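Arylamine n-acetyltransferase (Mycobacterium smegmatis, PDB 1W5R) catalyses, in its wild-type form, acetyl transfer to arylamines, probably from acetyl-coenzyme A through an acetylated cysteine as in its family. Local coordinates at residues N36-F41 with A214-D218; L44-I50 with L263-V268; I142-G147 with R158-H162; H206-T212 with N223-R227. The protein carries 1 engineered substitution. One frame throughout, in Å; residues are numbered along the deposited sequence.

Contact 1: N36-F41 with A214-D218; sequences NRSIPF and AVVTD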
loop_
_atom_site.group_PDB
_atom_site.type_symbol
_atom_site.label_atom_id
_atom_site.label_comp_id
_atom_site.label_asym_id
_atom_site.label_seq_id
_atom_site.Cartn_x
_atom_site.Cartn_y
_atom_site.Cartn_z
ATOM N N ASN A 36 0.510 -22.284 1.974
ATOM C CA ASN A 36 0.413 -20.969 1.336
ATOM C C ASN A 36 0.867 -19.849 2.263
ATOM O O ASN A 36 1.574 -18.931 1.837
ATOM C CB ASN A 36 -1.047 -20.659 0.965
ATOM C CG ASN A 36 -1.521 -21.336 -0.324
ATOM O OD1 ASN A 36 -0.743 -21.736 -1.216
ATOM N ND2 ASN A 36 -2.823 -21.424 -0.446
ATOM N N ARG A 37 0.418 -19.893 3.518
ATOM C CA ARG A 37 0.693 -18.788 4.429
ATOM C C ARG A 37 2.005 -18.902 5.177
ATOM O O ARG A 37 2.436 -17.936 5.798
ATOM C CB ARG A 37 -0.451 -18.572 5.446
ATOM C CG ARG A 37 -0.577 -19.655 6.525
ATOM C CD ARG A 37 -1.688 -19.340 7.515
ATOM N NE ARG A 37 -3.021 -19.440 6.911
ATOM C CZ ARG A 37 -3.783 -20.536 6.923
ATOM N NH1 ARG A 37 -4.988 -20.498 6.359
ATOM N NH2 ARG A 37 -3.350 -21.675 7.487
ATOM N N SER A 38 2.618 -20.088 5.141
ATOM C CA SER A 38 3.779 -20.382 5.995
ATOM C C SER A 38 5.144 -20.432 5.315
ATOM O O SER A 38 6.153 -20.083 5.947
ATOM C CB SER A 38 3.575 -21.719 6.716
ATOM O OG SER A 38 2.402 -21.723 7.515
ATOM N N ILE A 39 5.176 -20.916 4.073
ATOM C CA ILE A 39 6.447 -21.079 3.360
ATOM C C ILE A 39 6.388 -20.158 2.136
ATOM O O ILE A 39 5.587 -20.382 1.230
ATOM C CB ILE A 39 6.725 -22.558 2.941
ATOM C CG1 ILE A 39 6.576 -23.515 4.139
ATOM C CG2 ILE A 39 8.122 -22.691 2.324
ATOM C CD1 ILE A 39 6.809 -25.003 3.778
ATOM N N PRO A 40 7.213 -19.105 2.129
ATOM C CA PRO A 40 7.125 -18.171 1.020
ATOM C C PRO A 40 7.771 -18.683 -0.269
ATOM O O PRO A 40 8.656 -19.545 -0.238
ATOM C CB PRO A 40 7.876 -16.951 1.553
ATOM C CG PRO A 40 8.951 -17.550 2.432
ATOM C CD PRO A 40 8.249 -18.710 3.106
ATOM N N PHE A 41 7.307 -18.152 -1.395
ATOM C CA PHE A 41 8.043 -18.263 -2.647
ATOM C C PHE A 41 9.256 -17.330 -2.525
ATOM O O PHE A 41 9.136 -16.180 -2.094
ATOM C CB PHE A 41 7.158 -17.826 -3.818
ATOM C CG PHE A 41 7.781 -18.028 -5.159
ATOM C CD1 PHE A 41 7.390 -19.104 -5.959
ATOM C CD2 PHE A 41 8.750 -17.137 -5.641
ATOM C CE1 PHE A 41 7.958 -19.299 -7.228
ATOM C CE2 PHE A 41 9.335 -17.324 -6.905
ATOM C CZ PHE A 41 8.938 -18.418 -7.697
ATOM N N ALA A 214 7.182 -14.139 -2.415
ATOM C CA ALA A 214 5.728 -14.056 -2.306
ATOM C C ALA A 214 5.190 -14.902 -1.169
ATOM O O ALA A 214 5.850 -15.836 -0.706
ATOM C CB ALA A 214 5.055 -14.456 -3.630
ATOM N N VAL A 215 3.992 -14.565 -0.713
ATOM C CA VAL A 215 3.303 -15.390 0.282
ATOM C C VAL A 215 1.819 -15.076 0.144
ATOM O O VAL A 215 1.456 -14.011 -0.361
ATOM C CB VAL A 215 3.826 -15.137 1.723
ATOM C CG1 VAL A 215 3.343 -13.778 2.274
ATOM C CG2 VAL A 215 3.460 -16.302 2.641
ATOM N N VAL A 216 0.963 -16.003 0.569
ATOM C CA VAL A 216 -0.476 -15.780 0.434
ATOM C C VAL A 216 -1.170 -16.112 1.743
ATOM O O VAL A 216 -1.077 -17.240 2.231
ATOM C CB VAL A 216 -1.109 -16.622 -0.710
ATOM C CG1 VAL A 216 -2.608 -16.322 -0.841
ATOM C CG2 VAL A 216 -0.410 -16.333 -2.034
ATOM N N THR A 217 -1.877 -15.119 2.289
ATOM C CA THR A 217 -2.628 -15.291 3.526
ATOM C C THR A 217 -4.107 -15.428 3.174
ATOM O O THR A 217 -4.492 -15.282 2.002
ATOM C CB THR A 217 -2.457 -14.068 4.446
ATOM O OG1 THR A 217 -3.060 -12.921 3.835
ATOM C CG2 THR A 217 -0.971 -13.781 4.705
ATOM N N ASP A 218 -4.941 -15.686 4.183
ATOM C CA ASP A 218 -6.383 -15.775 3.928
ATOM C C ASP A 218 -6.924 -14.511 3.267
ATOM O O ASP A 218 -7.860 -14.592 2.466
ATOM C CB ASP A 218 -7.175 -16.019 5.221
ATOM C CG ASP A 218 -6.848 -17.344 5.877
ATOM O OD1 ASP A 218 -6.038 -18.134 5.332
ATOM O OD2 ASP A 218 -7.428 -17.608 6.953
HETATM O O HOH W 1 -3.541 -16.438 6.810
#
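The end of helix 25-38 and the chain leaving it lie along the edge of strand 212-216, held by main-chain bonds and one ion pair. The CA-CB bond of Arg-37 points sideways; with chi1 p, chi2 t and chi3 p the side chain then brings NH1 to 2.8 Å from Asp-218 OD1 in a salt bridge at the edge of the guanidinium, and OD1 also pairs with Arg-153. Water 1 joins Arg-37 NE to Asp-218 N. The p rotamer of Val-215 sets its CG2 3.3 Å from Asn-36 O, which also accepts Val-216 N at 3.2 Å. Val-215 CB faces Pro-40 CB at 4.4 Å. Phe-41 and Ala-214 form an antiparallel hydrogen-bonded pair, Phe-41 N to Ala-214 O and Ala-214 N to Phe-41 O both 2.8 Å. Their CB atoms meet at 4.0 Å, but the t rotamer of Phe-41 carries its ring away toward Tyr-72 and Phe-207. Strand 41-42 thus edges the antiparallel sheet, Val-215 bonds onward to Tyr-222, and Ile-39 packs on helices 8-14 and 73-87.

Contact 2: L44-I50 with L263-V268; sequences LDPLLGI and LAGRDV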
loop_
_atom_site.group_PDB
_atom_site.type_symbol
_atom_site.label_atom_id
_atom_site.label_comp_id
_atom_site.label_asym_id
_atom_site.label_seq_id
_atom_site.Cartn_x
_atom_site.Cartn_y
_atom_site.Cartn_z
ATOM N N LEU A 44 16.077 -16.482 -3.735
ATOM C CA LEU A 44 17.360 -15.913 -3.305
ATOM C C LEU A 44 18.556 -16.765 -3.752
ATOM O O LEU A 44 19.609 -16.212 -4.079
ATOM C CB LEU A 44 17.397 -15.708 -1.799
ATOM C CG LEU A 44 16.529 -14.533 -1.338
ATOM C CD1 LEU A 44 16.099 -14.755 0.108
ATOM C CD2 LEU A 44 17.236 -13.185 -1.524
ATOM N N ASP A 45 18.398 -18.091 -3.793
ATOM C CA ASP A 45 19.524 -18.933 -4.224
ATOM C C ASP A 45 19.931 -18.612 -5.676
ATOM O O ASP A 45 21.062 -18.196 -5.902
ATOM C CB ASP A 45 19.242 -20.429 -4.024
ATOM C CG ASP A 45 19.480 -20.887 -2.587
ATOM O OD1 ASP A 45 19.809 -20.052 -1.704
ATOM O OD2 ASP A 45 19.329 -22.110 -2.335
ATOM N N PRO A 46 19.024 -18.780 -6.666
ATOM C CA PRO A 46 19.445 -18.452 -8.048
ATOM C C PRO A 46 19.884 -17.005 -8.218
ATOM O O PRO A 46 20.787 -16.734 -9.012
ATOM C CB PRO A 46 18.201 -18.717 -8.901
ATOM C CG PRO A 46 17.233 -19.408 -8.051
ATOM C CD PRO A 46 17.672 -19.376 -6.621
ATOM N N LEU A 47 19.248 -16.087 -7.489
ATOM C CA LEU A 47 19.670 -14.675 -7.532
ATOM C C LEU A 47 21.155 -14.525 -7.172
ATOM O O LEU A 47 21.888 -13.731 -7.801
ATOM C CB LEU A 47 18.798 -13.813 -6.601
ATOM C CG LEU A 47 19.164 -12.314 -6.536
ATOM C CD1 LEU A 47 18.927 -11.624 -7.866
ATOM C CD2 LEU A 47 18.404 -11.628 -5.414
ATOM N N LEU A 48 21.588 -15.326 -6.199
ATOM C CA LEU A 48 22.946 -15.251 -5.663
ATOM C C LEU A 48 23.891 -16.234 -6.355
ATOM O O LEU A 48 25.019 -16.457 -5.890
ATOM C CB LEU A 48 22.922 -15.496 -4.152
ATOM C CG LEU A 48 22.238 -14.353 -3.385
ATOM C CD1 LEU A 48 21.828 -14.802 -1.998
ATOM C CD2 LEU A 48 23.144 -13.117 -3.322
ATOM N N GLY A 49 23.434 -16.830 -7.454
ATOM C CA GLY A 49 24.283 -17.755 -8.225
ATOM C C GLY A 49 24.363 -19.160 -7.646
ATOM O O GLY A 49 25.260 -19.940 -7.997
ATOM N N ILE A 50 23.427 -19.500 -6.764
ATOM C CA ILE A 50 23.343 -20.845 -6.196
ATOM C C ILE A 50 22.246 -21.604 -6.960
ATOM O O ILE A 50 21.061 -21.275 -6.839
ATOM C CB ILE A 50 22.996 -20.803 -4.687
ATOM C CG1 ILE A 50 24.022 -19.960 -3.908
ATOM C CG2 ILE A 50 22.910 -22.205 -4.119
ATOM C CD1 ILE A 50 23.546 -19.499 -2.538
ATOM N N LEU A 263 22.381 -17.233 4.480
ATOM C CA LEU A 263 23.179 -16.766 3.340
ATOM C C LEU A 263 24.360 -15.866 3.731
ATOM O O LEU A 263 24.746 -14.968 2.977
ATOM C CB LEU A 263 22.272 -16.058 2.323
ATOM C CG LEU A 263 21.235 -16.934 1.607
ATOM C CD1 LEU A 263 20.100 -16.076 1.065
ATOM C CD2 LEU A 263 21.870 -17.783 0.500
ATOM N N ALA A 264 24.937 -16.135 4.900
ATOM C CA ALA A 264 26.075 -15.369 5.424
ATOM C C ALA A 264 27.249 -15.301 4.444
ATOM O O ALA A 264 27.645 -16.316 3.861
ATOM C CB ALA A 264 26.532 -15.951 6.749
ATOM N N GLY A 265 27.809 -14.104 4.287
ATOM C CA GLY A 265 29.033 -13.897 3.463
ATOM C C GLY A 265 28.816 -13.885 1.946
ATOM O O GLY A 265 29.776 -14.043 1.168
ATOM N N ARG A 266 27.577 -13.683 1.525
ATOM C CA ARG A 266 27.271 -13.672 0.098
ATOM C C ARG A 266 26.942 -12.260 -0.416
ATOM O O ARG A 266 26.680 -12.069 -1.605
ATOM C CB ARG A 266 26.173 -14.677 -0.212
ATOM C CG ARG A 266 26.593 -16.096 0.134
ATOM C CD ARG A 266 25.724 -17.168 -0.555
ATOM N NE ARG A 266 26.199 -18.527 -0.305
ATOM C CZ ARG A 266 26.883 -19.263 -1.177
ATOM N NH1 ARG A 266 27.189 -18.781 -2.376
ATOM N NH2 ARG A 266 27.262 -20.490 -0.848
ATOM N N ASP A 267 26.952 -11.292 0.491
ATOM C CA ASP A 267 26.571 -9.873 0.229
ATOM C C ASP A 267 25.229 -9.756 -0.467
ATOM O O ASP A 267 25.086 -9.193 -1.556
ATOM C CB ASP A 267 27.669 -9.092 -0.469
ATOM C CG ASP A 267 27.543 -7.606 -0.154
ATOM O OD1 ASP A 267 26.498 -7.219 0.402
ATOM O OD2 ASP A 267 28.489 -6.858 -0.471
ATOM N N VAL A 268 24.244 -10.321 0.221
ATOM C CA VAL A 268 22.881 -10.318 -0.221
ATOM C C VAL A 268 22.430 -8.890 -0.530
ATOM O O VAL A 268 21.813 -8.642 -1.567
ATOM C CB VAL A 268 21.956 -10.922 0.856
ATOM C CG1 VAL A 268 20.511 -10.879 0.399
ATOM C CG2 VAL A 268 22.369 -12.355 1.181
HETATM O O HOH W 2 26.754 -16.313 -3.709
#
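Leu-263 opens a type II beta turn and points its side chain toward segment 44-50: CD1 lies 3.7 Å from Leu-48 CD1 and 4.0 Å from Leu-44 CB, while CD2 lies 3.9 Å from Ile-50 CD1. The turn reverses through Gly-265, whose positive phi suits its third position. Arg-266 then comes back toward the helix end. Ile-50 CD1 sits over one face of its guanidinium, 3.6 Å from Arg-266 NE, and water 2 bridges Arg-266 NH1 to Leu-48 O, 2.8 Å to each. That carbonyl belongs to a helix terminus closed by a Schellman motif, with Gly-49 at C-prime. Asp-267 N-caps helix 268-274 through Ala-270, and Val-268 begins that helix, its CG2 4.0 Å from Leu-48 CD1. Asp-45 pairs instead with Lys-63 and Arg-69. No direct hydrogen bond crosses between the two segments, so their fit rests largely on interlocking aliphatic side chains, supplemented by the water bridge and by Ile-50 CD1 lying over the guanidinium of Arg-266.

Contact 3: I142-G147 with R158-H162; sequences IRLEAG and RLTRH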
loop_
_atom_site.group_PDB
_atom_site.type_symbol
_atom_site.label_atom_id
_atom_site.label_comp_id
_atom_site.label_asym_id
_atom_site.label_seq_id
_atom_site.Cartn_x
_atom_site.Cartn_y
_atom_site.Cartn_z
ATOM N N ILE A 142 -7.900 -27.912 -6.864
ATOM C CA ILE A 142 -9.084 -27.869 -7.732
ATOM C C ILE A 142 -9.179 -29.175 -8.487
ATOM O O ILE A 142 -8.193 -29.906 -8.589
ATOM C CB ILE A 142 -9.102 -26.647 -8.707
ATOM C CG1 ILE A 142 -7.982 -26.749 -9.758
ATOM C CG2 ILE A 142 -9.043 -25.328 -7.931
ATOM C CD1 ILE A 142 -8.045 -25.684 -10.844
ATOM N N ARG A 143 -10.365 -29.496 -8.990
ATOM C CA ARG A 143 -10.523 -30.725 -9.763
ATOM C C ARG A 143 -9.743 -30.608 -11.057
ATOM O O ARG A 143 -9.850 -29.616 -11.759
ATOM C CB ARG A 143 -11.999 -31.042 -10.032
ATOM C CG ARG A 143 -12.840 -31.197 -8.775
ATOM C CD ARG A 143 -14.204 -31.808 -9.067
ATOM N NE ARG A 143 -14.837 -31.159 -10.215
ATOM C CZ ARG A 143 -15.452 -29.978 -10.172
ATOM N NH1 ARG A 143 -15.519 -29.296 -9.035
ATOM N NH2 ARG A 143 -15.996 -29.471 -11.270
ATOM N N LEU A 144 -8.933 -31.597 -11.386
ATOM C CA LEU A 144 -8.184 -31.594 -12.645
ATOM C C LEU A 144 -9.179 -32.055 -13.725
ATOM O O LEU A 144 -9.230 -33.218 -14.144
ATOM C CB LEU A 144 -6.936 -32.500 -12.540
ATOM C CG LEU A 144 -5.868 -32.354 -13.631
ATOM C CD1 LEU A 144 -6.119 -31.099 -14.471
ATOM C CD2 LEU A 144 -4.477 -32.291 -13.016
ATOM N N GLU A 145 -9.982 -31.114 -14.113
ATOM C CA GLU A 145 -11.087 -31.300 -15.013
ATOM C C GLU A 145 -11.259 -30.039 -15.845
ATOM O O GLU A 145 -11.472 -28.950 -15.299
ATOM C CB GLU A 145 -12.339 -31.614 -14.200
ATOM C CG GLU A 145 -13.597 -31.898 -14.998
ATOM C CD GLU A 145 -14.885 -31.723 -14.193
ATOM O OE1 GLU A 145 -15.960 -31.608 -14.832
ATOM O OE2 GLU A 145 -14.811 -31.715 -12.950
ATOM N N ALA A 146 -11.149 -30.177 -17.158
ATOM C CA ALA A 146 -11.303 -29.030 -18.024
ATOM C C ALA A 146 -12.748 -28.637 -18.189
ATOM O O ALA A 146 -13.635 -29.482 -18.298
ATOM C CB ALA A 146 -10.672 -29.305 -19.397
ATOM N N GLY A 147 -12.994 -27.329 -18.215
ATOM C CA GLY A 147 -14.327 -26.793 -18.490
ATOM C C GLY A 147 -14.878 -25.839 -17.441
ATOM O O GLY A 147 -15.039 -24.644 -17.712
ATOM N N ARG A 158 -9.833 -21.635 -13.629
ATOM C CA ARG A 158 -10.438 -22.502 -14.646
ATOM C C ARG A 158 -9.375 -23.270 -15.428
ATOM O O ARG A 158 -8.367 -22.687 -15.873
ATOM C CB ARG A 158 -11.292 -21.677 -15.618
ATOM C CG ARG A 158 -12.100 -22.522 -16.592
ATOM C CD ARG A 158 -12.820 -21.674 -17.617
ATOM N NE ARG A 158 -13.639 -22.498 -18.506
ATOM C CZ ARG A 158 -13.891 -22.219 -19.783
ATOM N NH1 ARG A 158 -13.406 -21.128 -20.349
ATOM N NH2 ARG A 158 -14.635 -23.048 -20.500
ATOM N N LEU A 159 -9.612 -24.571 -15.603
ATOM C CA LEU A 159 -8.816 -25.376 -16.522
ATOM C C LEU A 159 -9.564 -25.517 -17.835
ATOM O O LEU A 159 -10.775 -25.747 -17.856
ATOM C CB LEU A 159 -8.531 -26.767 -15.950
ATOM C CG LEU A 159 -7.504 -26.838 -14.820
ATOM C CD1 LEU A 159 -7.594 -28.170 -14.073
ATOM C CD2 LEU A 159 -6.085 -26.610 -15.357
ATOM N N THR A 160 -8.846 -25.340 -18.930
ATOM C CA THR A 160 -9.353 -25.686 -20.260
ATOM C C THR A 160 -8.315 -26.587 -20.913
ATOM O O THR A 160 -7.167 -26.656 -20.455
ATOM C CB THR A 160 -9.607 -24.443 -21.129
ATOM O OG1 THR A 160 -8.433 -23.619 -21.166
ATOM C CG2 THR A 160 -10.772 -23.628 -20.584
ATOM N N ARG A 161 -8.700 -27.319 -21.949
ATOM C CA ARG A 161 -7.724 -28.148 -22.628
ATOM C C ARG A 161 -7.961 -28.263 -24.122
ATOM O O ARG A 161 -9.109 -28.192 -24.599
ATOM C CB ARG A 161 -7.644 -29.537 -21.985
ATOM C CG ARG A 161 -8.813 -30.469 -22.277
ATOM C CD ARG A 161 -8.629 -31.819 -21.592
ATOM N NE ARG A 161 -9.779 -32.699 -21.827
ATOM C CZ ARG A 161 -9.940 -33.453 -22.913
ATOM N NH1 ARG A 161 -9.050 -33.424 -23.897
ATOM N NH2 ARG A 161 -11.020 -34.219 -23.018
ATOM N N HIS A 162 -6.855 -28.416 -24.843
ATOM C CA HIS A 162 -6.852 -28.852 -26.232
ATOM C C HIS A 162 -6.069 -30.150 -26.208
ATOM O O HIS A 162 -4.857 -30.127 -25.964
ATOM C CB HIS A 162 -6.115 -27.827 -27.087
ATOM C CG HIS A 162 -6.925 -26.610 -27.410
ATOM N ND1 HIS A 162 -6.510 -25.667 -28.324
ATOM C CD2 HIS A 162 -8.136 -26.198 -26.965
ATOM C CE1 HIS A 162 -7.427 -24.722 -28.424
ATOM N NE2 HIS A 162 -8.423 -25.018 -27.609
HETATM O O HOH W 3 -11.712 -26.307 -14.463
HETATM O O HOH W 4 -10.656 -32.634 -18.464
#
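Apolar packing centres on Leu-159, whose buried side chain points at the 142-147 segment. Its CD1 meets Leu-144 CD1 at a tight 3.3 Å and Ile-142 CD1 at 4.1 Å, and Leu-128 and Phe-182 add to this core. Leu-144, the centre of an inverse gamma turn, starts with its CB directed away, but its t chi1 and unusual chi2 of 12° return the side chain to Leu-159. On the outside, Ala-146 CB touches Arg-161 CG at 3.6 Å.

Among direct hydrogen bonds, Gly-147 N donates to Leu-159 O at 2.7 Å. The extended Arg-158 side chain brings NE to 2.7 Å from Gly-147 O, with a weak second bond from NH2. A CA-H...O contact from Ala-146 CA, 3.3 Å, reaches the same Leu-159 O. Two waters extend the seam: water 3 links Glu-145 O to Leu-159 N, and water 4 accepts from Ala-146 N and, weakly, from Arg-161 NE, whose guanidinium bonds Gly-163 O through NH1. The ion pair stays within one segment, Arg-143 NE to Glu-145 OE2 at 2.8 Å.

Strands 142-143 and 157-162 are not neighbours in the eight-stranded antiparallel sheet; they lie near its two ends. Bringing these ends together around Leu-159 fits a sheet curled toward closure, as in the central beta-barrel domain of arylamine N-acetyltransferases.

Contact 4: H206-T212 with N223-R227; sequences HFVTGLT and NLRGR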
loop_
_atom_site.group_PDB
_atom_site.type_symbol
_atom_site.label_atom_id
_atom_site.label_comp_id
_atom_site.label_asym_id
_atom_site.label_seq_id
_atom_site.Cartn_x
_atom_site.Cartn_y
_atom_site.Cartn_z
ATOM N N HIS A 206 14.051 -15.302 -15.658
ATOM C CA HIS A 206 13.356 -14.366 -14.757
ATOM C C HIS A 206 13.822 -14.536 -13.310
ATOM O O HIS A 206 13.862 -13.571 -12.530
ATOM C CB HIS A 206 11.844 -14.600 -14.848
ATOM C CG HIS A 206 11.016 -13.546 -14.173
ATOM N ND1 HIS A 206 10.262 -13.785 -13.040
ATOM C CD2 HIS A 206 10.822 -12.242 -14.485
ATOM C CE1 HIS A 206 9.633 -12.675 -12.691
ATOM N NE2 HIS A 206 9.959 -11.725 -13.549
ATOM N N PHE A 207 14.174 -15.771 -12.946
ATOM C CA PHE A 207 14.570 -16.072 -11.564
ATOM C C PHE A 207 16.072 -16.004 -11.313
ATOM O O PHE A 207 16.526 -16.292 -10.209
ATOM C CB PHE A 207 13.933 -17.385 -11.089
ATOM C CG PHE A 207 12.450 -17.329 -11.102
ATOM C CD1 PHE A 207 11.717 -18.046 -12.047
ATOM C CD2 PHE A 207 11.775 -16.477 -10.223
ATOM C CE1 PHE A 207 10.319 -17.947 -12.094
ATOM C CE2 PHE A 207 10.367 -16.380 -10.251
ATOM C CZ PHE A 207 9.649 -17.109 -11.195
ATOM N N VAL A 208 16.820 -15.586 -12.344
ATOM C CA VAL A 208 18.254 -15.287 -12.230
ATOM C C VAL A 208 18.484 -13.767 -12.302
ATOM O O VAL A 208 19.375 -13.248 -11.640
ATOM C CB VAL A 208 19.093 -16.043 -13.294
ATOM C CG1 VAL A 208 20.565 -15.582 -13.312
ATOM C CG2 VAL A 208 19.051 -17.551 -13.037
ATOM N N THR A 209 17.642 -13.061 -13.055
ATOM C CA THR A 209 17.879 -11.631 -13.318
ATOM C C THR A 209 17.256 -10.667 -12.313
ATOM O O THR A 209 17.455 -9.449 -12.400
ATOM C CB THR A 209 17.394 -11.226 -14.728
ATOM O OG1 THR A 209 15.994 -11.480 -14.844
ATOM C CG2 THR A 209 18.150 -11.993 -15.820
ATOM N N GLY A 210 16.465 -11.194 -11.394
ATOM C CA GLY A 210 15.858 -10.355 -10.380
ATOM C C GLY A 210 15.400 -11.174 -9.198
ATOM O O GLY A 210 15.680 -12.378 -9.127
ATOM N N LEU A 211 14.674 -10.508 -8.296
ATOM C CA LEU A 211 14.252 -11.065 -7.020
ATOM C C LEU A 211 12.734 -11.159 -6.969
ATOM O O LEU A 211 12.051 -10.146 -7.156
ATOM C CB LEU A 211 14.714 -10.129 -5.897
ATOM C CG LEU A 211 14.144 -10.393 -4.502
ATOM C CD1 LEU A 211 14.801 -11.604 -3.883
ATOM C CD2 LEU A 211 14.321 -9.178 -3.592
ATOM N N THR A 212 12.210 -12.358 -6.703
ATOM C CA THR A 212 10.770 -12.545 -6.500
ATOM C C THR A 212 10.555 -13.241 -5.166
ATOM O O THR A 212 11.144 -14.299 -4.908
ATOM C CB THR A 212 10.117 -13.402 -7.596
ATOM O OG1 THR A 212 10.226 -12.734 -8.853
ATOM C CG2 THR A 212 8.636 -13.657 -7.285
ATOM N N ASN A 223 3.272 -10.100 -3.388
ATOM C CA ASN A 223 4.278 -10.419 -4.394
ATOM C C ASN A 223 5.289 -9.304 -4.546
ATOM O O ASN A 223 4.942 -8.209 -5.011
ATOM C CB ASN A 223 3.669 -10.731 -5.753
ATOM C CG ASN A 223 4.703 -11.301 -6.700
ATOM O OD1 ASN A 223 5.181 -12.397 -6.492
ATOM N ND2 ASN A 223 5.099 -10.526 -7.696
ATOM N N LEU A 224 6.520 -9.597 -4.145
ATOM C CA LEU A 224 7.632 -8.653 -4.243
ATOM C C LEU A 224 8.458 -8.991 -5.477
ATOM O O LEU A 224 8.885 -10.131 -5.632
ATOM C CB LEU A 224 8.513 -8.793 -2.998
ATOM C CG LEU A 224 9.784 -7.933 -2.928
ATOM C CD1 LEU A 224 9.405 -6.475 -2.615
ATOM C CD2 LEU A 224 10.760 -8.446 -1.873
ATOM N N ARG A 225 8.649 -8.017 -6.366
ATOM C CA ARG A 225 9.636 -8.131 -7.427
ATOM C C ARG A 225 10.581 -6.953 -7.252
ATOM O O ARG A 225 10.154 -5.794 -7.336
ATOM C CB ARG A 225 8.980 -8.113 -8.816
ATOM C CG ARG A 225 9.944 -8.216 -10.009
ATOM C CD ARG A 225 10.681 -9.558 -10.018
ATOM N NE ARG A 225 11.668 -9.604 -11.100
ATOM C CZ ARG A 225 12.356 -10.693 -11.448
ATOM N NH1 ARG A 225 12.166 -11.841 -10.808
ATOM N NH2 ARG A 225 13.232 -10.622 -12.448
ATOM N N GLY A 226 11.847 -7.232 -6.975
ATOM C CA GLY A 226 12.798 -6.135 -6.740
ATOM C C GLY A 226 12.334 -5.259 -5.574
ATOM O O GLY A 226 12.052 -5.761 -4.484
ATOM N N ARG A 227 12.252 -3.938 -5.795
ATOM C CA ARG A 227 11.805 -2.991 -4.758
ATOM C C ARG A 227 10.284 -2.867 -4.611
ATOM O O ARG A 227 9.794 -2.175 -3.702
ATOM C CB ARG A 227 12.350 -1.592 -5.067
ATOM C CG ARG A 227 11.683 -0.961 -6.270
ATOM C CD ARG A 227 12.042 0.518 -6.398
ATOM N NE ARG A 227 13.349 0.751 -7.003
ATOM C CZ ARG A 227 14.346 1.438 -6.438
ATOM N NH1 ARG A 227 14.231 1.941 -5.211
ATOM N NH2 ARG A 227 15.474 1.604 -7.123
#
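His-206, in a weakly bonded helical turn, meets Arg-225 with both its carbonyl and its ring. The carbonyl O accepts from Arg-225 NH1 and NH2, each at 3.0 Å, and the ring lies flat against the guanidinium, centres 3.6 Å apart and planes at 5°. Thr-209 OG1 stands at the edge of the same group, 3.8 Å from Arg-225 NH2. Gly-210 closes the other face, its CA 3.4 Å from Arg-225 NH2; a CB here would clash with that nitrogen, so the stack needs glycine. The side chain of Leu-211 meets Leu-224, CD2 to CD2 at 4.0 Å, alongside helix 245-255, while its carbonyl O accepts Gly-226 N at 2.9 Å. Thr-212 begins the strand, forming an antiparallel non-hydrogen-bonded pair with Arg-225 on the same face of the sheet, and its OG1 accepts Arg-225 NH1 at 2.9 Å. Arg-225 NE has a further partner in the C-terminal carboxylate of Thr-278. The arrangement is the open end of the beta hairpin formed by strands 212-216 and 220-225, where an arginine sandwiched between histidine and glycine ties the entering helical turn to the exiting strand.

Contact 4 touches both contact 1 and contact 2, which merely adjoin each other in sequence, while contact 3 lies in the other sheet, its centre about 38 Å from that of contact 2 and 24 Å from that of contact 1. Contacts 1 and 4 share the five-stranded sheet, with centres about 16 Å apart, and meet where Phe-41 CZ lies 3.6 Å from Phe-207 CE2. Contact 2, centred about 13 Å from contact 4, packs on it through Leu-44 CD2 and Leu-211 CD1, 3.7 Å apart. Contact 1 borders the active site: Phe-41 touches Gln-73, the engineered residue occupying the position of the cysteine in the family's Cys-His-Asp catalytic triad. Phe-207, packed on the Phe-41 ring, probably lies near this region too.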